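Side-chain contact in transcriptional regulator, MarR family (Neisseria meningitidis serogroup B, PDB 3G3Z), which probably binds DNA and regulates transcription as a dimeric winged helix-turn-helix protein: residues L37-T42 against Q48-E53. Residues are numbered along the deposited sequence; the frame is centred on the assembly and turned at random.
Sequences LYTLAT and QKHIGE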
loop_
_atom_site.group_PDB
_atom_site.type_symbol
_atom_site.label_atom_id
_atom_site.label_comp_id
_atom_site.label_asym_id
_atom_site.label_seq_id
_atom_site.Cartn_x
_atom_site.Cartn_y
_atom_site.Cartn_z
ATOM N N LEU A 37 8.318 -10.271 -12.901
ATOM C CA LEU A 37 7.751 -10.738 -14.170
ATOM C C LEU A 37 7.204 -9.610 -15.056
ATOM O O LEU A 37 7.482 -9.555 -16.261
ATOM C CB LEU A 37 6.653 -11.782 -13.901
ATOM C CG LEU A 37 7.089 -13.074 -13.182
ATOM C CD1 LEU A 37 5.875 -13.834 -12.664
ATOM C CD2 LEU A 37 7.941 -13.949 -14.093
ATOM N N TYR A 38 6.432 -8.712 -14.454
ATOM C CA TYR A 38 5.832 -7.628 -15.213
ATOM C C TYR A 38 6.837 -6.566 -15.663
ATOM O O TYR A 38 6.737 -6.072 -16.792
ATOM C CB TYR A 38 4.675 -7.003 -14.453
ATOM C CG TYR A 38 3.862 -6.049 -15.283
ATOM C CD1 TYR A 38 2.943 -6.520 -16.229
ATOM C CD2 TYR A 38 4.012 -4.668 -15.133
ATOM C CE1 TYR A 38 2.194 -5.632 -17.002
ATOM C CE2 TYR A 38 3.265 -3.775 -15.899
ATOM C CZ TYR A 38 2.358 -4.260 -16.825
ATOM O OH TYR A 38 1.629 -3.371 -17.580
ATOM N N THR A 39 7.805 -6.229 -14.804
ATOM C CA THR A 39 8.888 -5.310 -15.198
ATOM C C THR A 39 9.666 -5.875 -16.391
ATOM O O THR A 39 9.932 -5.170 -17.369
ATOM C CB THR A 39 9.867 -4.987 -14.022
ATOM O OG1 THR A 39 9.126 -4.547 -12.878
ATOM C CG2 THR A 39 10.839 -3.893 -14.406
ATOM N N LEU A 40 10.002 -7.155 -16.320
ATOM C CA LEU A 40 10.820 -7.769 -17.359
ATOM C C LEU A 40 10.070 -7.920 -18.678
ATOM O O LEU A 40 10.664 -7.800 -19.747
ATOM C CB LEU A 40 11.390 -9.110 -16.886
ATOM C CG LEU A 40 12.445 -9.079 -15.771
ATOM C CD1 LEU A 40 12.959 -10.481 -15.483
ATOM C CD2 LEU A 40 13.608 -8.150 -16.110
ATOM N N ALA A 41 8.767 -8.170 -18.592
ATOM C CA ALA A 41 7.938 -8.367 -19.780
ATOM C C ALA A 41 7.652 -7.067 -20.533
ATOM O O ALA A 41 7.494 -7.076 -21.756
ATOM C CB ALA A 41 6.635 -9.066 -19.409
ATOM N N THR A 42 7.614 -5.956 -19.801
ATOM C CA THR A 42 7.215 -4.666 -20.362
ATOM C C THR A 42 8.377 -3.689 -20.561
ATOM O O THR A 42 8.251 -2.740 -21.331
ATOM C CB THR A 42 6.154 -3.984 -19.471
ATOM O OG1 THR A 42 6.677 -3.844 -18.146
ATOM C CG2 THR A 42 4.857 -4.808 -19.424
ATOM N N GLN A 48 18.109 -6.468 -10.792
ATOM C CA GLN A 48 17.307 -6.661 -9.588
ATOM C C GLN A 48 17.094 -5.343 -8.854
ATOM O O GLN A 48 16.009 -5.088 -8.304
ATOM C CB GLN A 48 17.988 -7.664 -8.661
ATOM C CG GLN A 48 17.938 -9.093 -9.164
ATOM C CD GLN A 48 18.789 -10.038 -8.337
ATOM O OE1 GLN A 48 19.434 -10.929 -8.878
ATOM N NE2 GLN A 48 18.793 -9.849 -7.023
ATOM N N LYS A 49 18.134 -4.507 -8.855
ATOM C CA LYS A 49 18.076 -3.194 -8.215
ATOM C C LYS A 49 17.003 -2.287 -8.821
ATOM O O LYS A 49 16.244 -1.636 -8.084
ATOM C CB LYS A 49 19.440 -2.504 -8.255
ATOM C CG LYS A 49 19.438 -1.131 -7.590
ATOM C CD LYS A 49 20.685 -0.940 -6.753
ATOM C CE LYS A 49 21.584 0.122 -7.322
ATOM N NZ LYS A 49 21.222 1.476 -6.763
ATOM N N HIS A 50 16.936 -2.242 -10.151
ATOM C CA HIS A 50 15.923 -1.426 -10.836
ATOM C C HIS A 50 14.497 -1.852 -10.471
ATOM O O HIS A 50 13.629 -1.014 -10.190
ATOM C CB HIS A 50 16.112 -1.487 -12.354
ATOM C CG HIS A 50 15.014 -0.819 -13.120
ATOM N ND1 HIS A 50 15.058 0.513 -13.472
ATOM C CD2 HIS A 50 13.830 -1.290 -13.577
ATOM C CE1 HIS A 50 13.955 0.830 -14.126
ATOM N NE2 HIS A 50 13.193 -0.245 -14.205
ATOM N N ILE A 51 14.270 -3.163 -10.500
ATOM C CA ILE A 51 12.996 -3.760 -10.126
ATOM C C ILE A 51 12.649 -3.429 -8.670
ATOM O O ILE A 51 11.530 -3.002 -8.381
ATOM C CB ILE A 51 13.052 -5.298 -10.339
ATOM C CG1 ILE A 51 13.235 -5.614 -11.827
ATOM C CG2 ILE A 51 11.813 -5.988 -9.770
ATOM C CD1 ILE A 51 13.756 -7.012 -12.091
ATOM N N GLY A 52 13.620 -3.614 -7.773
ATOM C CA GLY A 52 13.451 -3.346 -6.342
ATOM C C GLY A 52 13.061 -1.906 -6.069
ATOM O O GLY A 52 12.137 -1.643 -5.297
ATOM N N GLU A 53 13.759 -0.977 -6.724
ATOM C CA GLU A 53 13.471 0.455 -6.603
ATOM C C GLU A 53 12.115 0.856 -7.212
ATOM O O GLU A 53 11.321 1.545 -6.566
ATOM C CB GLU A 53 14.645 1.305 -7.121
ATOM C CG GLU A 53 15.552 1.774 -5.968
ATOM C CD GLU A 53 17.041 1.887 -6.312
ATOM O OE1 GLU A 53 17.381 2.348 -7.425
ATOM O OE2 GLU A 53 17.878 1.536 -5.440
#
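Thr39 meets Ile51 and His50 through its methyl branch, where the helix of residues 31-43 faces the short helix 48-55. Thr39 CG2 lies 3.9 Å from Ile51 CG1, and Thr39 CB is 4.1 Å from the same atom, so the isoleucine methylene packs against both the methyl and the carbon that bears it. The same methyl approaches the His50 ring at its edge, near the ring plane, with Thr39 CG2 4.1 Å from His50 CD2. A chi1 of -52° sets OG1 beside the backbone N and swings CG2 to the far side of CB from that nitrogen, toward helix 48-55; OG1 is hydrogen-bonded to Ala35 O and to Trp55 NE1 at the far end of helix 48-55. His50, the residue before Ile51, uses NE2 for a hydrogen bond to Glu43 OE2, which ties it back to the end of helix 31-43. Leu40 follows with a lighter touch: its CD2 reaches Ile51 CD1 at 4.2 Å, the two side chains crossing at about a right angle, while Leu89 and Leu91 of strand 89-91 also pack on the leucine. The axes of segments 37-42 and 48-53 approach to 10.5 Å, their N-to-C directions 115° apart. Helix 48-55 followed by helix 59-71 matches the helix-turn-helix of MarR proteins, so the contact joins its first helix to the preceding helix 31-43. Methyl, methylene and imidazole edge meet by van der Waals contact, which sets little direction; the polar ties to Trp55 and Glu43 probably help fix how the helices sit.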